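PDB 6EKR: type ii site-specific deoxyribonuclease from Klebsiella pneumoniae, which is a type IIP restriction endonuclease of the PD-(D/E)xK nuclease class, probably cleaving double-stranded DNA at a specific sequence. Local coordinates for residues A[30-35]-A[116-121]; A[71-76]-A[106-111]; A[158-163]-A[211-216]; A[192-197]-A[224-229]. The protein carries 2 engineered substitutions. All coordinates share one frame; numbering follows the deposited sequence.

Interaction 1 (A[30-35]-A[116-121]); sequences EHAMLL and MSVACC
In the helical part of the protein, helix 22-39 crosses the long helix 101-125, and A32 meets S117, V118 and C121 at the crossing. The short segments run at 58° to each other, with axes 8.6 Å apart at closest approach. Small residues allow this: the CA atoms of A32 and V118 lie 5.5 Å apart. The methyl of A32 points into the partner helix and fits among three residues of it. A32 CB touches V118 CG2 at 4.0 Å, lies 3.8 Å from the backbone atom S117 O, and packs just as near to the sulfur of C121. With its SG anti to the carbonyl carbon (chi1 -80°), C121 turns the sulfur toward helix 22-39, where it also approaches A32 O. One turn further along, L35 CB flanks the same sulfur, 4.2 Å from C121 SG, so A32 and L35 both border it. M33, a selenomethionine, starts out pointing away from the partner helix, but its side chain turns at chi2 (-65°), which brings SE back onto S117 CB at 3.7 Å. The hydroxyl of S117 is engaged within its own helix, where OG hydrogen-bonds the backbone oxygen of S114, and it meets A32 CB only as packing. L4 of helix 3-16 borders both A32 and C121, while Y78 and F81 of helix 78-91 line M33. All six touching residues are buried, and packing alone joins the two segments. The arrangement is typical of a close helix-helix crossing, where small side chains at the crossing point let the backbones approach.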
loop_
_atom_site.group_PDB
_atom_site.type_symbol
_atom_site.label_atom_id
_atom_site.label_comp_id
_atom_site.label_asym_id
_atom_site.label_seq_id
_atom_site.Cartn_x
_atom_site.Cartn_y
_atom_site.Cartn_z
ATOM N N GLU A 30 0.283 -27.198 17.383
ATOM C CA GLU A 30 0.734 -28.567 17.569
ATOM C C GLU A 30 1.187 -29.167 16.249
ATOM O O GLU A 30 2.274 -29.719 16.153
ATOM C CB GLU A 30 -0.374 -29.413 18.188
ATOM C CG GLU A 30 -0.057 -30.898 18.268
ATOM C CD GLU A 30 -0.902 -31.626 19.292
ATOM O OE1 GLU A 30 -1.404 -30.971 20.232
ATOM O OE2 GLU A 30 -1.058 -32.858 19.160
ATOM N N HIS A 31 0.359 -29.007 15.226
ATOM C CA HIS A 31 0.555 -29.688 13.946
ATOM C C HIS A 31 1.625 -29.063 13.068
ATOM O O HIS A 31 2.315 -29.773 12.340
ATOM C CB HIS A 31 -0.771 -29.778 13.181
ATOM C CG HIS A 31 -0.672 -30.492 11.865
ATOM N ND1 HIS A 31 -0.877 -31.851 11.736
ATOM C CD2 HIS A 31 -0.395 -30.034 10.621
ATOM C CE1 HIS A 31 -0.733 -32.197 10.469
ATOM N NE2 HIS A 31 -0.433 -31.114 9.772
ATOM N N ALA A 32 1.752 -27.741 13.116
ATOM C CA ALA A 32 2.784 -27.066 12.336
ATOM C C ALA A 32 4.163 -27.406 12.892
ATOM O O ALA A 32 5.109 -27.639 12.125
ATOM C CB ALA A 32 2.561 -25.566 12.334
HETATM N N MSE A 33 4.253 -27.445 14.227
HETATM C CA MSE A 33 5.480 -27.812 14.935
HETATM C C MSE A 33 5.945 -29.235 14.611
HETATM O O MSE A 33 7.114 -29.452 14.296
HETATM C CB MSE A 33 5.307 -27.646 16.446
HETATM C CG MSE A 33 5.309 -26.202 16.929
HETATM SE SE MSE A 33 7.027 -25.297 16.658
HETATM C CE MSE A 33 8.048 -26.192 18.062
ATOM N N LEU A 34 5.027 -30.196 14.668
ATOM C CA LEU A 34 5.355 -31.578 14.354
ATOM C C LEU A 34 5.646 -31.781 12.871
ATOM O O LEU A 34 6.384 -32.693 12.504
ATOM C CB LEU A 34 4.255 -32.533 14.827
ATOM C CG LEU A 34 3.966 -32.593 16.332
ATOM C CD1 LEU A 34 2.830 -33.541 16.623
ATOM C CD2 LEU A 34 5.189 -32.980 17.136
ATOM N N LEU A 35 5.074 -30.936 12.022
ATOM C CA LEU A 35 5.331 -31.022 10.588
ATOM C C LEU A 35 6.780 -30.692 10.269
ATOM O O LEU A 35 7.460 -31.471 9.598
ATOM C CB LEU A 35 4.399 -30.089 9.802
ATOM C CG LEU A 35 3.296 -30.677 8.914
ATOM C CD1 LEU A 35 2.423 -29.558 8.378
ATOM C CD2 LEU A 35 3.898 -31.462 7.767
HETATM N N MSE A 116 5.593 -18.211 13.645
HETATM C CA MSE A 116 6.614 -18.515 12.647
HETATM C C MSE A 116 6.624 -19.975 12.265
HETATM O O MSE A 116 7.116 -20.325 11.201
HETATM C CB MSE A 116 8.000 -18.084 13.118
HETATM C CG MSE A 116 8.208 -16.588 13.097
HETATM SE SE MSE A 116 8.139 -15.864 11.278
HETATM C CE MSE A 116 9.950 -16.353 10.733
ATOM N N SER A 117 6.084 -20.825 13.128
ATOM C CA SER A 117 5.977 -22.238 12.819
ATOM C C SER A 117 4.937 -22.426 11.741
ATOM O O SER A 117 5.146 -23.190 10.798
ATOM C CB SER A 117 5.584 -23.046 14.050
ATOM O OG SER A 117 4.278 -22.703 14.474
ATOM N N VAL A 118 3.815 -21.719 11.869
ATOM C CA VAL A 118 2.787 -21.788 10.847
ATOM C C VAL A 118 3.283 -21.149 9.553
ATOM O O VAL A 118 3.101 -21.708 8.479
ATOM C CB VAL A 118 1.484 -21.152 11.303
ATOM C CG1 VAL A 118 0.494 -21.119 10.161
ATOM C CG2 VAL A 118 0.904 -21.931 12.458
ATOM N N ALA A 119 3.935 -20.001 9.667
ATOM C CA ALA A 119 4.424 -19.271 8.504
ATOM C C ALA A 119 5.402 -20.093 7.659
ATOM O O ALA A 119 5.223 -20.207 6.446
ATOM C CB ALA A 119 5.049 -17.926 8.931
ATOM N N CYS A 120 6.419 -20.670 8.298
ATOM C CA CYS A 120 7.423 -21.476 7.604
ATOM C C CYS A 120 6.853 -22.718 6.927
ATOM O O CYS A 120 7.350 -23.142 5.885
ATOM C CB CYS A 120 8.531 -21.903 8.563
ATOM S SG CYS A 120 9.529 -20.558 9.129
ATOM N N CYS A 121 5.830 -23.311 7.539
ATOM C CA CYS A 121 5.096 -24.420 6.930
ATOM C C CYS A 121 4.524 -24.059 5.560
ATOM O O CYS A 121 4.625 -24.847 4.613
ATOM C CB CYS A 121 3.995 -24.892 7.861
ATOM S SG CYS A 121 4.594 -25.963 9.174
#

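Interaction 2 (A[71-76]-A[106-111]); sequences DDLFIT and RANKII
K109, on helix 101-125, stretches across the backbone of D72 and L73 in the loop that precedes helix 78-91. Its CB faces the carbonyl oxygen L73 O at 3.6 Å. CG comes nearer still to L73 O and also touches the methyl L73 CD1, 4.0 Å away. CD lies beside both loop carbonyls, a little nearer to L73 O than to D72 O, and CE moves on to D72 O. The chain is extended beyond CG, and its tip ends on the backbone of D72: K109 NZ donates a 2.7 Å hydrogen bond to D72 O, approaching at a C=O...N angle of 148° and tilted 31° from the carbonyl plane. The D72 carboxylate lies farther off, with OD2 5.3 Å from K109 NZ, and is salt-bridged to R70. On one flank, L73 CD1 reaches N108 ND2, an amide whose hydrogen bond goes to C266 O. On another, the tips of I75 and I110 meet, CD1 to CD1, at 3.8 Å. A further hydrogen bond, between the I75 backbone N and T113 OG1, ties the loop to the same helix. The motif is a lysine on a helix flank that spans a loop with its aliphatic part and ends on a loop carbonyl, here joining the segment before helix 78-91 to helix 101-125.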
loop_
_atom_site.group_PDB
_atom_site.type_symbol
_atom_site.label_atom_id
_atom_site.label_comp_id
_atom_site.label_asym_id
_atom_site.label_seq_id
_atom_site.Cartn_x
_atom_site.Cartn_y
_atom_site.Cartn_z
ATOM N N ASP A 71 17.075 -18.235 15.177
ATOM C CA ASP A 71 17.277 -19.479 15.916
ATOM C C ASP A 71 17.310 -19.268 17.421
ATOM O O ASP A 71 16.853 -20.113 18.197
ATOM C CB ASP A 71 18.587 -20.117 15.492
ATOM C CG ASP A 71 18.832 -21.432 16.182
ATOM O OD1 ASP A 71 18.650 -22.468 15.517
ATOM O OD2 ASP A 71 19.184 -21.438 17.386
ATOM N N ASP A 72 17.867 -18.132 17.822
ATOM C CA ASP A 72 17.919 -17.754 19.216
ATOM C C ASP A 72 16.534 -17.430 19.778
ATOM O O ASP A 72 16.399 -17.179 20.971
ATOM C CB ASP A 72 18.837 -16.548 19.372
ATOM C CG ASP A 72 18.154 -15.254 19.015
ATOM O OD1 ASP A 72 18.110 -14.885 17.819
ATOM O OD2 ASP A 72 17.659 -14.600 19.949
ATOM N N LEU A 73 15.517 -17.432 18.915
ATOM C CA LEU A 73 14.161 -17.008 19.281
ATOM C C LEU A 73 13.136 -18.140 19.086
ATOM O O LEU A 73 12.226 -18.322 19.900
ATOM C CB LEU A 73 13.781 -15.775 18.453
ATOM C CG LEU A 73 13.114 -14.564 19.121
ATOM C CD1 LEU A 73 13.897 -14.044 20.333
ATOM C CD2 LEU A 73 12.895 -13.443 18.101
ATOM N N PHE A 74 13.306 -18.901 18.011
ATOM C CA PHE A 74 12.447 -20.037 17.685
ATOM C C PHE A 74 12.802 -21.205 18.589
ATOM O O PHE A 74 13.975 -21.546 18.715
ATOM C CB PHE A 74 12.709 -20.443 16.233
ATOM C CG PHE A 74 11.602 -21.239 15.595
ATOM C CD1 PHE A 74 10.747 -20.639 14.664
ATOM C CD2 PHE A 74 11.431 -22.591 15.885
ATOM C CE1 PHE A 74 9.736 -21.372 14.051
ATOM C CE2 PHE A 74 10.421 -23.330 15.280
ATOM C CZ PHE A 74 9.578 -22.723 14.365
ATOM N N ILE A 75 11.807 -21.833 19.206
ATOM C CA ILE A 75 12.067 -23.012 20.038
ATOM C C ILE A 75 11.964 -24.287 19.199
ATOM O O ILE A 75 10.875 -24.791 18.943
ATOM C CB ILE A 75 11.140 -23.055 21.286
ATOM C CG1 ILE A 75 11.354 -21.805 22.150
ATOM C CG2 ILE A 75 11.391 -24.314 22.110
ATOM C CD1 ILE A 75 10.230 -21.506 23.144
ATOM N N THR A 76 13.105 -24.806 18.766
ATOM C CA THR A 76 13.123 -25.987 17.891
ATOM C C THR A 76 13.026 -27.349 18.611
ATOM O O THR A 76 13.302 -28.390 18.002
ATOM C CB THR A 76 14.357 -25.994 16.956
ATOM O OG1 THR A 76 15.535 -25.737 17.723
ATOM C CG2 THR A 76 14.220 -24.938 15.878
ATOM N N ARG A 106 10.074 -15.038 27.241
ATOM C CA ARG A 106 9.476 -16.314 26.889
ATOM C C ARG A 106 8.131 -16.127 26.188
ATOM O O ARG A 106 7.793 -16.891 25.284
ATOM C CB ARG A 106 9.344 -17.215 28.116
ATOM C CG ARG A 106 8.909 -18.623 27.781
ATOM C CD ARG A 106 8.694 -19.444 29.034
ATOM N NE ARG A 106 7.787 -18.804 29.993
ATOM C CZ ARG A 106 7.576 -19.250 31.227
ATOM N NH1 ARG A 106 8.204 -20.340 31.660
ATOM N NH2 ARG A 106 6.744 -18.604 32.029
ATOM N N ALA A 107 7.373 -15.112 26.609
ATOM C CA ALA A 107 6.160 -14.710 25.895
ATOM C C ALA A 107 6.537 -14.358 24.457
ATOM O O ALA A 107 5.905 -14.826 23.497
ATOM C CB ALA A 107 5.493 -13.541 26.576
ATOM N N ASN A 108 7.601 -13.572 24.322
ATOM C CA ASN A 108 8.119 -13.210 23.022
ATOM C C ASN A 108 8.508 -14.433 22.213
ATOM O O ASN A 108 8.104 -14.565 21.064
ATOM C CB ASN A 108 9.312 -12.278 23.161
ATOM C CG ASN A 108 9.549 -11.464 21.919
ATOM O OD1 ASN A 108 8.690 -10.685 21.513
ATOM N ND2 ASN A 108 10.720 -11.624 21.313
ATOM N N LYS A 109 9.276 -15.326 22.824
ATOM C CA LYS A 109 9.759 -16.516 22.138
ATOM C C LYS A 109 8.627 -17.470 21.764
ATOM O O LYS A 109 8.676 -18.127 20.710
ATOM C CB LYS A 109 10.799 -17.251 22.988
ATOM C CG LYS A 109 12.208 -16.708 22.871
ATOM C CD LYS A 109 13.230 -17.694 23.427
ATOM C CE LYS A 109 14.625 -17.060 23.475
ATOM N NZ LYS A 109 15.761 -18.047 23.430
ATOM N N ILE A 110 7.617 -17.549 22.637
ATOM C CA ILE A 110 6.452 -18.410 22.398
ATOM C C ILE A 110 5.646 -17.847 21.221
ATOM O O ILE A 110 5.385 -18.564 20.251
ATOM C CB ILE A 110 5.554 -18.594 23.677
ATOM C CG1 ILE A 110 6.217 -19.499 24.735
ATOM C CG2 ILE A 110 4.180 -19.139 23.323
ATOM C CD1 ILE A 110 6.657 -20.868 24.268
ATOM N N ILE A 111 5.276 -16.568 21.293
ATOM C CA ILE A 111 4.521 -15.960 20.209
ATOM C C ILE A 111 5.287 -16.152 18.900
ATOM O O ILE A 111 4.719 -16.614 17.913
ATOM C CB ILE A 111 4.225 -14.472 20.474
ATOM C CG1 ILE A 111 3.196 -14.334 21.590
ATOM C CG2 ILE A 111 3.699 -13.787 19.223
ATOM C CD1 ILE A 111 3.285 -13.018 22.344
#

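Interaction 3 (A[158-163]-A[211-216]); sequences IPLIDQ and RILDSY
L160 projects from helix 159-171 as a forked bump, and the side chains of I212, L213 and Y216 form the hollow that receives it on helix 204-217. The two short segments run nearly antiparallel, at 152°, with axes 11.3 Å apart, a spacing bridged by whole side chains. The CG of L160 sits between its backbone N and carbonyl carbon (chi1 75°), and the two methyls beyond it part. CD1 enters the notch between the branched residues: L160 CD1 lies 3.7 Å from I212 CG2 and equally 3.7 Å from L213 CD2. The other methyl settles over one face of the tyrosine ring. L160 CD2 is 3.8 Å from the centroid of Y216, 18° off the ring normal, a CH-pi contact; it is displaced toward the rim, its nearest ring atoms being CG and CD1. The L160 and Y216 side chains run past each other in opposite directions. Beside this fit, I161 adds a smaller bump, its CD1 meeting L213 CD2 at 4.2 Å, with the two side chains crossing at about a right angle. L213 CD2 is therefore touched by both L160 and I161. The hollow adjoins the second subunit: L252 of that subunit packs on L160, Y253 of that subunit touches I212, and the ring of its Y256 meets that of Y216. Within the chain, F217 and Y222 border the same cluster. Insertion of one side chain among several of the partner is typical of packing between near-antiparallel helices; here the pair, which includes the crossover helix of the beta-alpha-beta unit, lies beside the second subunit.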
loop_
_atom_site.group_PDB
_atom_site.type_symbol
_atom_site.label_atom_id
_atom_site.label_comp_id
_atom_site.label_asym_id
_atom_site.label_seq_id
_atom_site.Cartn_x
_atom_site.Cartn_y
_atom_site.Cartn_z
ATOM N N ILE A 158 -16.453 -2.008 14.564
ATOM C CA ILE A 158 -16.648 -0.590 14.250
ATOM C C ILE A 158 -16.822 -0.394 12.740
ATOM O O ILE A 158 -15.945 -0.784 11.960
ATOM C CB ILE A 158 -15.487 0.282 14.794
ATOM C CG1 ILE A 158 -15.565 0.363 16.313
ATOM C CG2 ILE A 158 -15.509 1.690 14.212
ATOM C CD1 ILE A 158 -14.251 0.063 16.961
ATOM N N PRO A 159 -17.957 0.211 12.330
ATOM C CA PRO A 159 -18.337 0.503 10.942
ATOM C C PRO A 159 -17.189 0.968 10.051
ATOM O O PRO A 159 -16.978 0.401 8.978
ATOM C CB PRO A 159 -19.368 1.639 11.086
ATOM C CG PRO A 159 -19.462 1.930 12.591
ATOM C CD PRO A 159 -18.992 0.683 13.264
ATOM N N LEU A 160 -16.452 1.983 10.491
ATOM C CA LEU A 160 -15.415 2.571 9.645
ATOM C C LEU A 160 -14.171 1.687 9.497
ATOM O O LEU A 160 -13.489 1.737 8.473
ATOM C CB LEU A 160 -15.075 3.990 10.110
ATOM C CG LEU A 160 -14.242 4.226 11.362
ATOM C CD1 LEU A 160 -12.768 4.241 10.980
ATOM C CD2 LEU A 160 -14.647 5.538 12.004
ATOM N N ILE A 161 -13.885 0.883 10.521
ATOM C CA ILE A 161 -12.824 -0.125 10.445
ATOM C C ILE A 161 -13.241 -1.281 9.521
ATOM O O ILE A 161 -12.437 -1.738 8.704
ATOM C CB ILE A 161 -12.385 -0.636 11.851
ATOM C CG1 ILE A 161 -11.620 0.460 12.600
ATOM C CG2 ILE A 161 -11.506 -1.884 11.741
ATOM C CD1 ILE A 161 -11.360 0.148 14.052
ATOM N N ASP A 162 -14.493 -1.738 9.639
ATOM C CA ASP A 162 -15.037 -2.768 8.740
ATOM C C ASP A 162 -15.036 -2.308 7.290
ATOM O O ASP A 162 -14.811 -3.106 6.379
ATOM C CB ASP A 162 -16.452 -3.182 9.155
ATOM C CG ASP A 162 -16.454 -4.229 10.246
ATOM O OD1 ASP A 162 -15.406 -4.877 10.450
ATOM O OD2 ASP A 162 -17.497 -4.414 10.904
ATOM N N GLN A 163 -15.279 -1.017 7.093
ATOM C CA GLN A 163 -15.280 -0.418 5.768
ATOM C C GLN A 163 -13.901 -0.505 5.110
ATOM O O GLN A 163 -13.773 -0.938 3.959
ATOM C CB GLN A 163 -15.759 1.037 5.850
ATOM C CG GLN A 163 -16.118 1.658 4.524
ATOM C CD GLN A 163 -16.913 0.729 3.646
ATOM O OE1 GLN A 163 -17.954 0.212 4.045
ATOM N NE2 GLN A 163 -16.430 0.511 2.441
ATOM N N ARG A 211 -5.573 8.455 12.696
ATOM C CA ARG A 211 -6.031 9.776 12.310
ATOM C C ARG A 211 -7.543 9.805 12.108
ATOM O O ARG A 211 -8.240 10.640 12.700
ATOM C CB ARG A 211 -5.325 10.206 11.029
ATOM C CG ARG A 211 -5.937 11.403 10.325
ATOM C CD ARG A 211 -5.637 12.698 11.039
ATOM N NE ARG A 211 -6.514 12.889 12.186
ATOM C CZ ARG A 211 -6.573 13.999 12.918
ATOM N NH1 ARG A 211 -5.798 15.038 12.607
ATOM N NH2 ARG A 211 -7.413 14.070 13.951
ATOM N N ILE A 212 -8.046 8.885 11.287
ATOM C CA ILE A 212 -9.469 8.835 10.968
ATOM C C ILE A 212 -10.315 8.634 12.221
ATOM O O ILE A 212 -11.311 9.323 12.401
ATOM C CB ILE A 212 -9.778 7.783 9.875
ATOM C CG1 ILE A 212 -9.287 8.289 8.517
ATOM C CG2 ILE A 212 -11.279 7.470 9.805
ATOM C CD1 ILE A 212 -8.869 7.191 7.564
ATOM N N LEU A 213 -9.898 7.726 13.099
ATOM C CA LEU A 213 -10.631 7.473 14.344
ATOM C C LEU A 213 -10.618 8.664 15.308
ATOM O O LEU A 213 -11.588 8.892 16.035
ATOM C CB LEU A 213 -10.088 6.235 15.048
ATOM C CG LEU A 213 -10.169 4.900 14.331
ATOM C CD1 LEU A 213 -9.102 3.991 14.901
ATOM C CD2 LEU A 213 -11.533 4.284 14.474
ATOM N N ASP A 214 -9.510 9.402 15.322
ATOM C CA ASP A 214 -9.391 10.608 16.144
ATOM C C ASP A 214 -10.342 11.694 15.636
ATOM O O ASP A 214 -10.978 12.402 16.426
ATOM C CB ASP A 214 -7.948 11.157 16.150
ATOM C CG ASP A 214 -6.960 10.258 16.891
ATOM O OD1 ASP A 214 -7.323 9.654 17.928
ATOM O OD2 ASP A 214 -5.797 10.171 16.434
ATOM N N SER A 215 -10.441 11.828 14.318
ATOM C CA SER A 215 -11.255 12.891 13.758
ATOM C C SER A 215 -12.715 12.495 13.570
ATOM O O SER A 215 -13.479 13.258 12.999
ATOM C CB SER A 215 -10.668 13.380 12.433
ATOM O OG SER A 215 -11.038 12.504 11.390
ATOM N N TYR A 216 -13.094 11.307 14.039
ATOM C CA TYR A 216 -14.469 10.814 13.921
ATOM C C TYR A 216 -15.075 10.599 15.296
ATOM O O TYR A 216 -16.220 10.986 15.530
ATOM C CB TYR A 216 -14.507 9.505 13.132
ATOM C CG TYR A 216 -15.889 8.932 12.855
ATOM C CD1 TYR A 216 -16.366 8.821 11.550
ATOM C CD2 TYR A 216 -16.703 8.464 13.890
ATOM C CE1 TYR A 216 -17.631 8.279 11.283
ATOM C CE2 TYR A 216 -17.964 7.927 13.639
ATOM C CZ TYR A 216 -18.424 7.836 12.337
ATOM O OH TYR A 216 -19.671 7.295 12.088
#

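Interaction 4 (A[192-197]-A[224-229]); sequences VIPLKI and SFLACI
A227 CB lies in the apolar centre of this pair of parallel strands, 4.1 Å from I193 CG2 and 4.0 Å from L195 CD2. The strands, 190-194 and 222-227, belong to the beta-alpha-beta unit whose crossover is helix 204-217, within the mixed sheet of this PD-(D/E)xK nuclease. Helices 132-148 and 286-298 pack over this centre, through L145 and F289 on I193 and M286 on A227. P194 and L226 make a second apolar meeting, their side chains at about a right angle, with P194 CB 3.7 Å from L226 CD1. Toward the end of the pair, I197 and I229 lie side by side and point the same way, I197 CG2 resting 3.8 Å from I229 CB. At the other end V192 faces S224, whose hydroxyl hydrogen-bonds Q210 of the crossover helix. The backbones join through four hydrogen bonds. F225 N reaches V192 O at 3.2 Å. A227 uses both its polar groups: its N donates to P194 O at 3.2 Å, and its O accepts K196 N at the same distance, 163° at the hydrogen. P194, lacking an N-H, places CD against F225 O instead. Past K196 the acceptor changes while the CA pairing keeps its offset: I229 N bonds I197 O at 3.0 Å and not K196 O, which instead takes the CA-H of C228.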
loop_
_atom_site.group_PDB
_atom_site.type_symbol
_atom_site.label_atom_id
_atom_site.label_comp_id
_atom_site.label_asym_id
_atom_site.label_seq_id
_atom_site.Cartn_x
_atom_site.Cartn_y
_atom_site.Cartn_z
ATOM N N VAL A 192 -6.739 -0.653 19.353
ATOM C CA VAL A 192 -6.844 -1.185 18.013
ATOM C C VAL A 192 -5.489 -1.777 17.682
ATOM O O VAL A 192 -4.489 -1.061 17.621
ATOM C CB VAL A 192 -7.180 -0.091 17.002
ATOM C CG1 VAL A 192 -7.216 -0.662 15.605
ATOM C CG2 VAL A 192 -8.515 0.551 17.335
ATOM N N ILE A 193 -5.457 -3.090 17.481
ATOM C CA ILE A 193 -4.200 -3.792 17.248
ATOM C C ILE A 193 -4.051 -4.271 15.793
ATOM O O ILE A 193 -4.544 -5.335 15.427
ATOM C CB ILE A 193 -3.997 -4.936 18.253
ATOM C CG1 ILE A 193 -4.133 -4.388 19.682
ATOM C CG2 ILE A 193 -2.644 -5.604 18.023
ATOM C CD1 ILE A 193 -4.613 -5.394 20.705
ATOM N N PRO A 194 -3.379 -3.458 14.952
ATOM C CA PRO A 194 -3.086 -3.895 13.603
ATOM C C PRO A 194 -1.988 -4.944 13.624
ATOM O O PRO A 194 -0.900 -4.699 14.147
ATOM C CB PRO A 194 -2.589 -2.615 12.918
ATOM C CG PRO A 194 -2.896 -1.497 13.853
ATOM C CD PRO A 194 -2.873 -2.094 15.196
ATOM N N LEU A 195 -2.275 -6.108 13.061
ATOM C CA LEU A 195 -1.315 -7.193 13.041
ATOM C C LEU A 195 -0.789 -7.373 11.639
ATOM O O LEU A 195 -1.569 -7.342 10.686
ATOM C CB LEU A 195 -1.969 -8.473 13.543
ATOM C CG LEU A 195 -2.449 -8.293 14.981
ATOM C CD1 LEU A 195 -3.951 -8.469 15.095
ATOM C CD2 LEU A 195 -1.699 -9.205 15.914
ATOM N N LYS A 196 0.534 -7.514 11.530
ATOM C CA LYS A 196 1.241 -7.779 10.285
ATOM C C LYS A 196 2.533 -8.503 10.626
ATOM O O LYS A 196 3.226 -8.106 11.553
ATOM C CB LYS A 196 1.610 -6.479 9.576
ATOM C CG LYS A 196 0.451 -5.627 9.121
ATOM C CD LYS A 196 0.935 -4.261 8.640
ATOM C CE LYS A 196 -0.144 -3.220 8.848
ATOM N NZ LYS A 196 -1.479 -3.825 8.551
ATOM N N ILE A 197 2.863 -9.546 9.865
ATOM C CA ILE A 197 4.113 -10.272 10.056
ATOM C C ILE A 197 5.272 -9.314 9.775
ATOM O O ILE A 197 6.156 -9.132 10.621
ATOM C CB ILE A 197 4.218 -11.557 9.170
ATOM C CG1 ILE A 197 2.962 -12.432 9.281
ATOM C CG2 ILE A 197 5.464 -12.382 9.526
ATOM C CD1 ILE A 197 2.685 -12.991 10.649
ATOM N N SER A 224 -3.744 3.072 19.238
ATOM C CA SER A 224 -3.255 2.035 18.341
ATOM C C SER A 224 -1.931 1.495 18.817
ATOM O O SER A 224 -1.014 2.263 19.108
ATOM C CB SER A 224 -3.106 2.570 16.921
ATOM O OG SER A 224 -4.365 2.868 16.349
ATOM N N PHE A 225 -1.842 0.171 18.907
ATOM C CA PHE A 225 -0.594 -0.498 19.212
ATOM C C PHE A 225 -0.333 -1.450 18.075
ATOM O O PHE A 225 -1.180 -2.288 17.760
ATOM C CB PHE A 225 -0.702 -1.306 20.495
ATOM C CG PHE A 225 -1.075 -0.510 21.703
ATOM C CD1 PHE A 225 -0.157 -0.324 22.724
ATOM C CD2 PHE A 225 -2.361 0.010 21.851
ATOM C CE1 PHE A 225 -0.505 0.386 23.878
ATOM C CE2 PHE A 225 -2.711 0.724 22.986
ATOM C CZ PHE A 225 -1.779 0.908 24.010
ATOM N N LEU A 226 0.848 -1.339 17.480
ATOM C CA LEU A 226 1.199 -2.115 16.305
ATOM C C LEU A 226 2.010 -3.354 16.656
ATOM O O LEU A 226 3.086 -3.254 17.246
ATOM C CB LEU A 226 1.971 -1.219 15.338
ATOM C CG LEU A 226 2.296 -1.688 13.922
ATOM C CD1 LEU A 226 1.123 -2.407 13.277
ATOM C CD2 LEU A 226 2.700 -0.483 13.094
ATOM N N ALA A 227 1.494 -4.519 16.270
ATOM C CA ALA A 227 2.157 -5.801 16.540
ATOM C C ALA A 227 2.692 -6.446 15.268
ATOM O O ALA A 227 1.937 -6.686 14.332
ATOM C CB ALA A 227 1.209 -6.754 17.244
ATOM N N CYS A 228 3.994 -6.728 15.251
ATOM C CA CYS A 228 4.645 -7.372 14.116
ATOM C C CYS A 228 5.540 -8.526 14.551
ATOM O O CYS A 228 5.720 -8.760 15.740
ATOM C CB CYS A 228 5.464 -6.354 13.336
ATOM S SG CYS A 228 4.492 -5.000 12.669
ATOM N N ILE A 229 6.100 -9.244 13.585
ATOM C CA ILE A 229 7.046 -10.305 13.878
ATOM C C ILE A 229 8.466 -9.817 13.613
ATOM O O ILE A 229 9.338 -9.930 14.471
ATOM C CB ILE A 229 6.733 -11.609 13.068
ATOM C CG1 ILE A 229 5.357 -12.184 13.451
ATOM C CG2 ILE A 229 7.847 -12.659 13.214
ATOM C CD1 ILE A 229 5.114 -12.320 14.926
#

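Interactions 1 and 4 lie in the interior; interaction 3 is mostly buried but has the exposed Y216 at its edge; interaction 2 is partly buried. Interactions 1 and 2 use successive parts of helix 101-125 and touch, M33 and S117 packing on F74, while M116 links interaction 1 to interaction 4 by meeting I229. Interactions 3 and 4 share the beta-alpha-beta unit, L213 packing on V192. Interactions 1 and 3 are side-chain packing without hydrogen bonds between the segments, interaction 1 through small residues and interaction 3 through branched ones and a tyrosine face. Interaction 2 adds a lysine bond to backbone, and the central strands add four main-chain hydrogen bonds to their apolar contacts. Interaction 3 alone borders the second subunit.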